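Local structure of flavodoxin (Bacteroides uniformis, 4J8P) at residues Thr8-Phe13 with Thr82-Phe87; Val112-Thr117 with Ile137-Gly142. The protein binds flavin mononucleotide and, as a member of the flavodoxin family, probably serves in electron transfer. All blocks are in the same frame, centred on the assembly; numbering follows the deposited sequence. Where two conformers were deposited one is given.

Contact 1. Residues Thr8-Phe13 with Thr82-Phe87; sequences TLVAYF and TIYIGF
Tyr84 meets Thr8 and Val10 across two parallel strands because its CG stands anti to its own carbonyl carbon, beside the backbone N (chi1 -71°), while Thr8 OG1, beside its backbone N (chi1 -61°), leaves CG2 anti to that N. That methyl comes up to the rim of the Tyr84 ring, near the ring plane, with Thr8 CG2 3.7 Å from Tyr84 CE1. Leu9 O lies at the ring edge as well, in plane, whereas Val10 CG2 approaches the ring obliquely, 4.0 Å from Tyr84 CD1. Thr8 and Thr82 run side by side on this same face.

On the other face, Leu9, Ala11, Ile83 and Ile85 point together. Leu9 and Ile83 lie alongside one another, with Leu9 CD2 4.1 Å from Ile83 CG2.

Five backbone hydrogen bonds hold the strands in register, from Leu9 N to Thr82 O at one end to Phe13 N to Gly86 O at the other. Leu9 O and Ala11 O each accept an amide hydrogen, from Tyr84 N and Gly86 N, and are also approached by a CA-H, of Ile83 and Ile85 respectively. Tyr12 and Gly86 come closer than the other pairs, CA to CA 4.3 Å; Gly86 has no side chain, and Tyr12 CB lies 3.7 Å from Gly86 O. The strand directions differ by 20°.

This is the centre of the parallel sheet in a flavodoxin-like alpha/beta fold. Strand 33-36 bonds to the far side of 7-12, and Tyr12 stacks on Phe34. Helix 18-30 packs over the Thr8 and Tyr84 face through Val30, while helix 96-102 lies against the opposite one, where Phe101 touches Ala11 and Ile85.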
loop_
_atom_site.group_PDB
_atom_site.type_symbol
_atom_site.label_atom_id
_atom_site.label_comp_id
_atom_site.label_asym_id
_atom_site.label_seq_id
_atom_site.Cartn_x
_atom_site.Cartn_y
_atom_site.Cartn_z
ATOM N N THR A 8 4.905 -8.731 12.420
ATOM C CA THR A 8 4.046 -7.857 11.615
ATOM C C THR A 8 4.906 -6.946 10.762
ATOM O O THR A 8 5.901 -6.377 11.229
ATOM C CB THR A 8 3.069 -7.055 12.510
ATOM O OG1 THR A 8 2.222 -7.981 13.211
ATOM C CG2 THR A 8 2.212 -6.050 11.713
ATOM N N LEU A 9 4.527 -6.844 9.478
ATOM C CA LEU A 9 5.202 -5.974 8.524
ATOM C C LEU A 9 4.280 -4.831 8.185
ATOM O O LEU A 9 3.108 -5.091 7.940
ATOM C CB LEU A 9 5.553 -6.762 7.234
ATOM C CG LEU A 9 6.295 -5.958 6.133
ATOM C CD1 LEU A 9 7.689 -5.527 6.626
ATOM C CD2 LEU A 9 6.446 -6.784 4.841
ATOM N N VAL A 10 4.781 -3.569 8.161
ATOM C CA VAL A 10 3.967 -2.448 7.676
ATOM C C VAL A 10 4.685 -1.970 6.434
ATOM O O VAL A 10 5.721 -1.302 6.550
ATOM C CB VAL A 10 3.729 -1.334 8.718
ATOM C CG1 VAL A 10 2.989 -0.140 8.115
ATOM C CG2 VAL A 10 2.975 -1.892 9.920
ATOM N N ALA A 11 4.201 -2.401 5.262
ATOM C CA ALA A 11 4.761 -2.031 3.968
ATOM C C ALA A 11 3.964 -0.876 3.393
ATOM O O ALA A 11 2.739 -0.829 3.574
ATOM C CB ALA A 11 4.707 -3.222 3.028
ATOM N N TYR A 12 4.633 0.079 2.755
ATOM C CA TYR A 12 3.868 1.200 2.205
ATOM C C TYR A 12 4.547 1.785 1.000
ATOM O O TYR A 12 5.786 1.753 0.910
ATOM C CB TYR A 12 3.683 2.323 3.269
ATOM C CG TYR A 12 4.952 3.092 3.500
ATOM C CD1 TYR A 12 5.930 2.610 4.362
ATOM C CD2 TYR A 12 5.214 4.269 2.802
ATOM C CE1 TYR A 12 7.149 3.263 4.503
ATOM C CE2 TYR A 12 6.431 4.925 2.929
ATOM C CZ TYR A 12 7.381 4.432 3.801
ATOM O OH TYR A 12 8.569 5.077 4.002
ATOM N N PHE A 13 3.726 2.378 0.120
ATOM C CA PHE A 13 4.236 3.190 -0.982
ATOM C C PHE A 13 3.790 4.646 -0.729
ATOM O O PHE A 13 2.628 4.886 -0.349
ATOM C CB PHE A 13 3.718 2.672 -2.342
ATOM C CG PHE A 13 3.899 3.651 -3.476
ATOM C CD1 PHE A 13 5.167 3.960 -3.962
ATOM C CD2 PHE A 13 2.793 4.248 -4.075
ATOM C CE1 PHE A 13 5.326 4.894 -4.996
ATOM C CE2 PHE A 13 2.950 5.159 -5.132
ATOM C CZ PHE A 13 4.215 5.463 -5.595
ATOM N N THR A 82 1.335 -11.226 9.531
ATOM C CA THR A 82 0.451 -10.088 9.294
ATOM C C THR A 82 1.187 -9.043 8.507
ATOM O O THR A 82 2.295 -8.659 8.905
ATOM C CB THR A 82 -0.059 -9.484 10.632
ATOM O OG1 THR A 82 -0.697 -10.507 11.398
ATOM C CG2 THR A 82 -1.091 -8.358 10.418
ATOM N N ILE A 83 0.588 -8.572 7.408
ATOM C CA ILE A 83 1.214 -7.550 6.584
ATOM C C ILE A 83 0.226 -6.448 6.300
ATOM O O ILE A 83 -0.825 -6.701 5.700
ATOM C CB ILE A 83 1.772 -8.122 5.254
ATOM C CG1 ILE A 83 2.799 -9.272 5.547
ATOM C CG2 ILE A 83 2.391 -6.963 4.390
ATOM C CD1 ILE A 83 3.398 -9.910 4.327
ATOM N N TYR A 84 0.560 -5.239 6.733
ATOM C CA TYR A 84 -0.240 -4.060 6.365
ATOM C C TYR A 84 0.352 -3.503 5.075
ATOM O O TYR A 84 1.585 -3.502 4.934
ATOM C CB TYR A 84 -0.166 -2.991 7.444
ATOM C CG TYR A 84 -0.886 -3.328 8.715
ATOM C CD1 TYR A 84 -0.326 -4.199 9.642
ATOM C CD2 TYR A 84 -2.130 -2.758 9.005
ATOM C CE1 TYR A 84 -1.005 -4.531 10.820
ATOM C CE2 TYR A 84 -2.799 -3.057 10.191
ATOM C CZ TYR A 84 -2.230 -3.944 11.092
ATOM O OH TYR A 84 -2.888 -4.267 12.260
ATOM N N ILE A 85 -0.497 -3.073 4.103
ATOM C CA ILE A 85 0.009 -2.506 2.845
ATOM C C ILE A 85 -0.639 -1.166 2.682
ATOM O O ILE A 85 -1.867 -1.094 2.557
ATOM C CB ILE A 85 -0.276 -3.429 1.630
ATOM C CG1 ILE A 85 0.368 -4.817 1.852
ATOM C CG2 ILE A 85 0.260 -2.752 0.335
ATOM C CD1 ILE A 85 0.128 -5.762 0.680
ATOM N N GLY A 86 0.159 -0.102 2.731
ATOM C CA GLY A 86 -0.382 1.250 2.629
ATOM C C GLY A 86 -0.067 1.923 1.318
ATOM O O GLY A 86 1.001 1.692 0.741
ATOM N N PHE A 87 -0.970 2.783 0.880
ATOM C CA PHE A 87 -0.747 3.506 -0.379
ATOM C C PHE A 87 -1.620 4.724 -0.505
ATOM O O PHE A 87 -2.687 4.771 0.098
ATOM C CB PHE A 87 -1.066 2.580 -1.590
ATOM C CG PHE A 87 -2.347 1.780 -1.425
ATOM C CD1 PHE A 87 -2.324 0.517 -0.833
ATOM C CD2 PHE A 87 -3.575 2.294 -1.871
ATOM C CE1 PHE A 87 -3.504 -0.212 -0.636
ATOM C CE2 PHE A 87 -4.767 1.581 -1.657
ATOM C CZ PHE A 87 -4.720 0.312 -1.068
#

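Contact 2. Residues Val112-Thr117 with Ile137-Gly142; sequences VIPFAT and INWGKG. With FMN (flavin mononucleotide), chain B; SO4 (sulfate ion), chain J.
Val112 and Trp139 lie side by side on one face of the sheet, and Val112 CG1 reaches the six-membered ring of the indole, 3.6 Å from CZ3. Val112 CB and Ile137 CG2 sit over one and the same face of that ring system, both displaced toward its rim. Ile137 comes obliquely onto the valine, and the two CG2 methyls of Val112 and Ile137 are pressed tightly together at 3.5 Å. Pro114 CD approaches the indole from its edge, near CE3.

Two backbone bonds fix this cluster. Gly140 N gives an almost straight bond to Val112 O at 2.8 Å (176° at the hydrogen), and Val112 N bonds to Asn138 O at 3.1 Å, from above that carbonyl's plane. Asn138 is the centre of an inverse gamma turn. Beyond Gly140 the chain bends past Ile113 and Pro114, and Gly142, with no side chain, brings its CA within 3.0 Å of Pro114 O.

Farther out, the indole NE1 bonds to Tyr134 O, which helps to set the rotation of the ring. In one of its two modelled conformers Lys141 extends to a sulfate, probably from the crystallisation liquor. At the other end of strand 111-117, Thr117 OG1 hydrogen-bonds the ribityl O4' of FMN at 2.8 Å and also Thr19 OG1.

The two segments belong to a beta-alpha-beta unit whose helix 124-133 covers Trp139 through Leu130 and Gln131. Strand 138-144 is one edge strand of the sheet, and strand 80-88 flanks 111-117 on its inner side.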
loop_
_atom_site.group_PDB
_atom_site.type_symbol
_atom_site.label_atom_id
_atom_site.label_comp_id
_atom_site.label_asym_id
_atom_site.label_seq_id
_atom_site.Cartn_x
_atom_site.Cartn_y
_atom_site.Cartn_z
ATOM N N VAL A 112 -3.533 -9.902 5.409
ATOM C CA VAL A 112 -3.078 -8.712 4.695
ATOM C C VAL A 112 -4.128 -7.629 4.805
ATOM O O VAL A 112 -5.301 -7.852 4.479
ATOM C CB VAL A 112 -2.744 -9.047 3.233
ATOM C CG1 VAL A 112 -2.262 -7.797 2.501
ATOM C CG2 VAL A 112 -1.697 -10.170 3.174
ATOM N N ILE A 113 -3.712 -6.453 5.289
ATOM C CA ILE A 113 -4.621 -5.369 5.613
ATOM C C ILE A 113 -4.244 -4.116 4.844
ATOM O O ILE A 113 -3.173 -3.567 5.098
ATOM C CB ILE A 113 -4.577 -5.090 7.136
ATOM C CG1 ILE A 113 -4.899 -6.363 7.950
ATOM C CG2 ILE A 113 -5.543 -3.915 7.487
ATOM C CD1 ILE A 113 -4.478 -6.314 9.431
ATOM N N PRO A 114 -5.071 -3.671 3.892
ATOM C CA PRO A 114 -4.732 -2.446 3.164
ATOM C C PRO A 114 -5.119 -1.187 3.930
ATOM O O PRO A 114 -6.148 -1.138 4.615
ATOM C CB PRO A 114 -5.540 -2.557 1.867
ATOM C CG PRO A 114 -6.795 -3.380 2.266
ATOM C CD PRO A 114 -6.384 -4.233 3.474
ATOM N N PHE A 115 -4.284 -0.147 3.824
ATOM C CA PHE A 115 -4.667 1.166 4.375
ATOM C C PHE A 115 -4.250 2.230 3.349
ATOM O O PHE A 115 -3.410 1.954 2.470
ATOM C CB PHE A 115 -4.092 1.425 5.782
ATOM C CG PHE A 115 -2.589 1.552 5.850
ATOM C CD1 PHE A 115 -1.788 0.425 5.948
ATOM C CD2 PHE A 115 -1.979 2.805 5.868
ATOM C CE1 PHE A 115 -0.402 0.539 6.023
ATOM C CE2 PHE A 115 -0.582 2.923 5.948
ATOM C CZ PHE A 115 0.196 1.794 6.048
ATOM N N ALA A 116 -4.875 3.399 3.415
ATOM C CA ALA A 116 -4.598 4.394 2.388
ATOM C C ALA A 116 -4.778 5.807 2.874
ATOM O O ALA A 116 -5.304 6.052 3.967
ATOM C CB ALA A 116 -5.553 4.149 1.198
ATOM N N THR A 117 -4.287 6.753 2.064
ATOM C CA THR A 117 -4.581 8.173 2.250
ATOM C C THR A 117 -5.105 8.684 0.916
ATOM O O THR A 117 -4.813 8.090 -0.130
ATOM C CB THR A 117 -3.364 8.978 2.745
ATOM O OG1 THR A 117 -2.390 9.057 1.707
ATOM C CG2 THR A 117 -2.748 8.361 4.024
ATOM N N ILE A 137 -5.369 -14.486 -0.927
ATOM C CA ILE A 137 -4.831 -13.825 0.260
ATOM C C ILE A 137 -5.930 -13.660 1.317
ATOM O O ILE A 137 -7.091 -13.435 0.973
ATOM C CB ILE A 137 -4.247 -12.466 -0.180
ATOM C CG1 ILE A 137 -2.899 -12.736 -0.893
ATOM C CG2 ILE A 137 -4.084 -11.483 0.977
ATOM C CD1 ILE A 137 -2.268 -11.453 -1.503
ATOM N N ASN A 138 -5.547 -13.770 2.599
ATOM C CA ASN A 138 -6.506 -13.607 3.706
ATOM C C ASN A 138 -6.660 -12.119 3.980
ATOM O O ASN A 138 -6.067 -11.590 4.917
ATOM C CB ASN A 138 -6.028 -14.349 4.954
ATOM C CG ASN A 138 -5.750 -15.821 4.717
ATOM O OD1 ASN A 138 -6.402 -16.473 3.887
ATOM N ND2 ASN A 138 -4.879 -16.411 5.543
ATOM N N TRP A 139 -7.476 -11.444 3.167
ATOM C CA TRP A 139 -7.677 -10.012 3.335
ATOM C C TRP A 139 -8.405 -9.674 4.629
ATOM O O TRP A 139 -9.487 -10.235 4.909
ATOM C CB TRP A 139 -8.474 -9.443 2.142
ATOM C CG TRP A 139 -7.689 -9.493 0.873
ATOM C CD1 TRP A 139 -7.767 -10.434 -0.114
ATOM C CD2 TRP A 139 -6.638 -8.600 0.496
ATOM N NE1 TRP A 139 -6.847 -10.161 -1.099
ATOM C CE2 TRP A 139 -6.119 -9.058 -0.742
ATOM C CE3 TRP A 139 -6.066 -7.460 1.089
ATOM C CZ2 TRP A 139 -5.109 -8.370 -1.433
ATOM C CZ3 TRP A 139 -5.040 -6.804 0.428
ATOM C CH2 TRP A 139 -4.551 -7.272 -0.814
ATOM N N GLY A 140 -7.821 -8.708 5.371
ATOM C CA GLY A 140 -8.447 -8.115 6.555
ATOM C C GLY A 140 -9.049 -6.774 6.138
ATOM O O GLY A 140 -8.567 -6.128 5.193
ATOM N N LYS A 141 -10.126 -6.335 6.846
ATOM C CA LYS A 141 -10.794 -5.071 6.495
ATOM C C LYS A 141 -9.814 -3.883 6.526
ATOM O O LYS A 141 -9.117 -3.662 7.525
ATOM C CB LYS A 141 -11.981 -4.827 7.436
ATOM C CG LYS A 141 -12.779 -3.564 7.105
ATOM C CD LYS A 141 -13.965 -3.411 8.076
ATOM C CE LYS A 141 -14.773 -2.159 7.796
ATOM N NZ LYS A 141 -15.958 -2.028 8.696
ATOM N N GLY A 142 -9.814 -3.127 5.436
ATOM C CA GLY A 142 -8.923 -1.988 5.292
ATOM C C GLY A 142 -9.461 -0.709 5.877
ATOM O O GLY A 142 -10.592 -0.654 6.376
HETATM N N1 FMN B . -7.189 11.375 -4.171
HETATM C C2 FMN B . -8.501 10.975 -4.149
HETATM O O2 FMN B . -9.282 11.331 -3.261
HETATM N N3 FMN B . -9.010 10.207 -5.204
HETATM C C4 FMN B . -8.310 9.823 -6.335
HETATM O O4 FMN B . -8.847 9.089 -7.168
HETATM C C4A FMN B . -6.939 10.328 -6.391
HETATM N N5 FMN B . -6.244 10.126 -7.493
HETATM C C5A FMN B . -4.940 10.606 -7.538
HETATM C C6 FMN B . -4.170 10.339 -8.678
HETATM C C7 FMN B . -2.830 10.701 -8.749
HETATM C C7M FMN B . -2.013 10.271 -9.938
HETATM C C8 FMN B . -2.242 11.383 -7.664
HETATM C C8M FMN B . -0.779 11.743 -7.663
HETATM C C9 FMN B . -3.012 11.673 -6.544
HETATM C C9A FMN B . -4.351 11.287 -6.453
HETATM N N10 FMN B . -5.150 11.520 -5.293
HETATM C C10 FMN B . -6.444 11.073 -5.235
HETATM C "C1'" FMN B . -4.544 12.227 -4.140
HETATM C "C2'" FMN B . -3.737 11.299 -3.232
HETATM O "O2'" FMN B . -4.415 10.075 -2.956
HETATM C "C3'" FMN B . -3.375 11.946 -1.894
HETATM O "O3'" FMN B . -2.861 13.266 -2.116
HETATM C "C4'" FMN B . -2.398 11.087 -1.087
HETATM O "O4'" FMN B . -2.528 11.439 0.290
HETATM C "C5'" FMN B . -0.966 11.306 -1.545
HETATM O "O5'" FMN B . -0.176 10.393 -0.777
HETATM P P FMN B . 1.386 10.293 -0.820
HETATM O O1P FMN B . 1.933 9.951 -2.153
HETATM O O2P FMN B . 1.689 9.255 0.232
HETATM O O3P FMN B . 1.926 11.638 -0.317
HETATM S S SO4 J . -17.466 0.644 7.323
HETATM O O1 SO4 J . -17.898 -0.686 6.916
HETATM O O2 SO4 J . -17.073 0.614 8.733
HETATM O O3 SO4 J . -16.321 1.053 6.493
HETATM O O4 SO4 J . -18.559 1.609 7.152
#

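In the fold
Contact 1 closes before contact 2 opens along the chain, and their centres lie 9 Å apart in one five-stranded parallel sheet. Strands 80-88 and 111-117 are neighbours, so the two contacts are joined directly: probable hydrogen bonds run from Ile85 N to Ile113 O and from Phe115 N to Ile85 O. Across the sheet the order is 33-36, 7-12, 80-88, 111-117, 138-144, which puts contact 1 in the buried middle and contact 2 at one edge. The flavin site lies beyond the C-terminal ends of strands 7-12, 80-88 and 111-117: Thr117 bonds to FMN, and Ser14, just after segment 8-13, also does so, as expected for the flavodoxin fold.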